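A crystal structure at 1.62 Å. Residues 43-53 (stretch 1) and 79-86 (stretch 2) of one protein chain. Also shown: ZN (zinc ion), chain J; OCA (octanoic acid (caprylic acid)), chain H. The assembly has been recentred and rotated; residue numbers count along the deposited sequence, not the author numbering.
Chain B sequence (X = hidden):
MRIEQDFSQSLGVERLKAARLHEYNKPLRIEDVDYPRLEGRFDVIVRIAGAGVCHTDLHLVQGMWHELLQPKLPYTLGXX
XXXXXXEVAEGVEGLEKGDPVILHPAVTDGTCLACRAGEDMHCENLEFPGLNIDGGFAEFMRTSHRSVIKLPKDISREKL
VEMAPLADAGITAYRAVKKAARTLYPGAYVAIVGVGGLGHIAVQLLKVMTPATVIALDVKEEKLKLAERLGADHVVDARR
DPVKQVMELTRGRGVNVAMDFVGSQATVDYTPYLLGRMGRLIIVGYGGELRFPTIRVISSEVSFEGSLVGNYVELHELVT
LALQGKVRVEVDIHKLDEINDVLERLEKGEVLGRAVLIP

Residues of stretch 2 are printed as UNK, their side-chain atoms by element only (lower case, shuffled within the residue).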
# COMPACT_ATOMS: atom_id res chain seq x y z
N ASP B 43 4.33 -20.70 29.78
CA ASP B 43 5.15 -20.17 30.86
C ASP B 43 4.39 -19.10 31.68
O ASP B 43 4.98 -18.41 32.51
CB ASP B 43 6.46 -19.63 30.30
CG ASP B 43 6.26 -18.58 29.23
OD1 ASP B 43 5.11 -18.13 29.03
OD2 ASP B 43 7.21 -18.18 28.52
N VAL B 44 3.07 -19.01 31.49
CA VAL B 44 2.24 -18.13 32.31
C VAL B 44 0.95 -18.82 32.68
O VAL B 44 0.34 -19.45 31.84
CB VAL B 44 1.84 -16.80 31.56
CG1 VAL B 44 0.84 -15.99 32.36
CG2 VAL B 44 3.08 -15.98 31.25
N ILE B 45 0.57 -18.74 33.95
CA ILE B 45 -0.80 -19.12 34.33
C ILE B 45 -1.56 -17.88 34.82
O ILE B 45 -1.07 -17.09 35.62
CB ILE B 45 -0.81 -20.25 35.41
CG1 ILE B 45 -0.24 -21.52 34.80
CG2 ILE B 45 -2.27 -20.48 35.92
CD1 ILE B 45 0.12 -22.59 35.84
N VAL B 46 -2.79 -17.73 34.31
CA VAL B 46 -3.65 -16.61 34.65
C VAL B 46 -4.83 -17.09 35.45
O VAL B 46 -5.39 -18.14 35.15
CB VAL B 46 -4.16 -15.93 33.33
CG1 VAL B 46 -5.20 -14.89 33.60
CG2 VAL B 46 -2.97 -15.34 32.57
N ARG B 47 -5.16 -16.34 36.49
CA ARG B 47 -6.45 -16.41 37.18
C ARG B 47 -7.46 -15.62 36.37
O ARG B 47 -7.37 -14.37 36.25
CB ARG B 47 -6.30 -15.90 38.62
CG ARG B 47 -7.61 -15.84 39.38
CD ARG B 47 -7.46 -15.40 40.85
NE ARG B 47 -6.78 -14.11 41.05
CZ ARG B 47 -7.41 -12.94 41.21
NH1 ARG B 47 -8.74 -12.88 41.13
NH2 ARG B 47 -6.70 -11.82 41.43
N ILE B 48 -8.41 -16.34 35.75
CA ILE B 48 -9.39 -15.70 34.89
C ILE B 48 -10.29 -14.77 35.67
O ILE B 48 -10.83 -15.14 36.74
CB ILE B 48 -10.20 -16.79 34.21
CG1 ILE B 48 -9.29 -17.64 33.32
CG2 ILE B 48 -11.44 -16.18 33.41
CD1 ILE B 48 -8.81 -16.91 31.96
N ALA B 49 -10.45 -13.55 35.15
CA ALA B 49 -11.42 -12.56 35.68
C ALA B 49 -12.66 -12.45 34.79
O ALA B 49 -13.77 -12.24 35.28
CB ALA B 49 -10.76 -11.17 35.85
N GLY B 50 -12.50 -12.62 33.48
CA GLY B 50 -13.63 -12.50 32.55
C GLY B 50 -13.35 -13.36 31.34
O GLY B 50 -12.24 -13.33 30.80
N ALA B 51 -14.33 -14.17 30.93
CA ALA B 51 -14.18 -15.04 29.77
C ALA B 51 -15.36 -14.83 28.82
O ALA B 51 -16.50 -15.15 29.14
CB ALA B 51 -14.10 -16.51 30.24
N GLY B 52 -15.10 -14.20 27.69
CA GLY B 52 -16.17 -13.95 26.74
C GLY B 52 -16.67 -15.21 26.06
O GLY B 52 -15.94 -16.16 25.88
N VAL B 53 -17.96 -15.18 25.70
CA VAL B 53 -18.59 -16.30 25.00
C VAL B 53 -18.83 -15.85 23.55
O VAL B 53 -19.45 -14.82 23.31
CB VAL B 53 -19.96 -16.63 25.59
CG1 VAL B 53 -20.53 -17.86 24.92
CG2 VAL B 53 -19.85 -16.88 27.12
N UNK B 79 -11.96 -18.59 24.63
CA UNK B 79 -10.77 -18.03 23.97
C UNK B 79 -10.76 -16.49 23.97
O UNK B 79 -9.99 -15.88 23.19
c UNK B 79 -12.17 -17.28 20.82
c UNK B 79 -10.65 -18.54 22.52
n UNK B 79 -13.44 -17.51 20.35
c UNK B 79 -11.88 -18.28 21.70
c UNK B 79 -13.88 -18.65 20.87
n UNK B 79 -12.96 -19.14 21.68
N UNK B 80 -11.50 -15.90 24.88
CA UNK B 80 -11.66 -14.45 24.93
C UNK B 80 -11.48 -14.02 26.36
O UNK B 80 -12.41 -13.77 27.12
c UNK B 80 -13.05 -14.09 24.32
c UNK B 80 -13.30 -12.59 24.23
c UNK B 80 -14.58 -12.32 23.46
o UNK B 80 -15.62 -12.23 24.12
o UNK B 80 -14.52 -12.24 22.21
N UNK B 81 -10.20 -13.90 26.76
CA UNK B 81 -9.88 -13.94 28.19
C UNK B 81 -9.13 -12.75 28.75
O UNK B 81 -8.18 -12.29 28.15
c UNK B 81 -9.85 -16.44 28.04
n UNK B 81 -9.24 -17.31 27.24
c UNK B 81 -9.06 -15.20 28.45
o UNK B 81 -10.98 -16.61 28.50
N UNK B 82 -9.56 -12.31 29.93
CA UNK B 82 -8.79 -11.37 30.75
C UNK B 82 -8.65 -11.94 32.16
O UNK B 82 -9.45 -12.81 32.56
c UNK B 82 -10.90 -10.07 31.40
c UNK B 82 -9.34 -9.19 29.54
c UNK B 82 -9.45 -9.97 30.88
N UNK B 83 -7.64 -11.48 32.89
CA UNK B 83 -7.47 -12.01 34.22
C UNK B 83 -6.27 -11.35 34.89
O UNK B 83 -5.86 -10.26 34.53
N UNK B 84 -5.77 -12.06 35.89
CA UNK B 84 -4.64 -11.58 36.66
C UNK B 84 -3.57 -12.66 36.62
O UNK B 84 -3.87 -13.86 36.71
c UNK B 84 -6.15 -10.34 38.29
c UNK B 84 -5.05 -11.35 38.12
c UNK B 84 -8.52 -9.80 38.50
c UNK B 84 -7.48 -10.74 38.35
c UNK B 84 -8.18 -8.47 38.57
o UNK B 84 -9.18 -7.56 38.74
c UNK B 84 -6.85 -8.05 38.49
c UNK B 84 -5.85 -9.00 38.34
N UNK B 85 -2.32 -12.25 36.47
CA UNK B 85 -1.25 -13.25 36.49
C UNK B 85 -1.39 -14.02 37.80
O UNK B 85 -1.61 -13.41 38.87
c UNK B 85 0.35 -11.86 35.05
c UNK B 85 1.26 -13.60 36.66
c UNK B 85 0.46 -12.75 33.83
c UNK B 85 0.14 -12.58 36.41
N UNK B 86 -1.22 -15.35 37.71
CA UNK B 86 -1.14 -16.17 38.92
C UNK B 86 0.32 -16.51 39.19
O UNK B 86 0.83 -16.26 40.31
o UNK B 86 -1.71 -18.07 42.38
o UNK B 86 -3.25 -16.87 41.34
c UNK B 86 -2.03 -17.41 38.81
c UNK B 86 -1.79 -18.31 40.04
c UNK B 86 -2.30 -17.70 41.33
ZN ZN J . -14.28 -16.27 18.93
C1 OCA H . -12.50 -17.29 16.84
C2 OCA H . -12.27 -18.17 15.60
C3 OCA H . -10.77 -18.40 15.37
C4 OCA H . -10.44 -19.54 14.42
C5 OCA H . -8.93 -19.77 14.42
C6 OCA H . -8.51 -20.75 13.33
C7 OCA H . -7.00 -20.93 13.21
C8 OCA H . -6.71 -21.92 12.10
O1 OCA H . -13.67 -17.14 17.30
O2 OCA H . -11.55 -16.70 17.38
O HOH W 1 -3.77 -14.21 40.65
O HOH W 2 -13.36 -17.01 26.83
O HOH W 3 -14.73 -17.91 23.95

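Position 79 has six side-chain atoms: one carbon, then a five-membered ring of three carbons and two nitrogens. The ring makes no contact with stretch 1. It is an imidazole, so the residue is His79. The nearest pair is His79 ND1 and Gly52 O at 5.9 Å. Its NE2 binds the zinc ion ZN at 2.1 Å, and O1 of the octanoic acid OCA binds the same ion at 1.9 Å. The backbone N of His79 donates to water 3 at 2.9 Å, and that water lies 2.9 Å from Gly52 O.

Position 80 carries three carbons in a row, the third bearing two oxygens. One oxygen lies against Gly52 CA. The backbone O accepts a hydrogen bond from Gly52 N at 2.8 Å. This is a carboxylate on a two-methylene arm: Glu80. Gly52 has no side chain, and an ideal CB there would sit 1.7 Å from Glu80 OE1, a clash. Both carboxylate oxygens are hydrogen-bonded elsewhere in the structure.

Position 81 has two carbons, the second carrying one oxygen and one nitrogen. The oxygen lies near Ala51 CB, and the CB is 3.9 Å from Ile48 CD1. A carboxamide this short is Asn81. Its OD1 is 3.6 Å from Ala51 CB. Water 2 links the stretches here: it is 2.9 Å from Asn81 OD1, 2.9 Å from Glu80 N and 2.9 Å from Gly52 O.

Position 82 has three carbons, forked at the first. One branch lies against the backbone of Gly50. The N donates to Gly50 O at 3.0 Å. The O accepts from both Ala49 N at 2.9 Å and Gly50 N at 3.2 Å. It is Val82. Its CG2 is 3.6 Å from Gly50 O.

Position 83 has no side-chain atoms. Its CA is 3.1 Å from Arg47 O and 3.7 Å from Val46 CG1. It is Gly83. An ideal CB would fall 2.2 Å from Arg47 O, a clash.

Position 84 has one carbon, then a six-carbon ring bearing an oxygen. The ring touches Arg47 and Ala49. The N donates to Arg47 O at 2.8 Å, and the O accepts from Arg47 N at 2.8 Å. This is Tyr84. Its CD1 lies over one face of the Arg47 guanidinium, 3.4 Å from Arg47 NH2. Its CE1 packs 3.7 Å from Ala49 CB.

Position 85 has four carbons, forked at the first, with one arm two carbons long. The end of that arm lies against Val44 CG1. This is Ile85. Its CD1 packs 3.6 Å from Val44 CG1.

Position 86 has three carbons, the third with two oxygens. Its CB lies against Ile45 O, and its N donates to Ile45 O at 2.7 Å. It is Glu86. Water 1 accepts from Arg47 NE at 3.0 Å and donates to Glu86 OE1 at 2.8 Å, so it bridges charges whose direct NE to OE1 distance is 4.5 Å.

The contact is antiparallel pairing held by seven backbone hydrogen bonds. A beta bulge between Ile48 and Gly50 shifts the register by one, and Val82 O serves two donors there. Missing side chains at Gly52 and Gly83 leave room for a close fit. Arg47 and Tyr84 add side-chain packing on one face.

Stretch 2 79-86: HENVGYIE
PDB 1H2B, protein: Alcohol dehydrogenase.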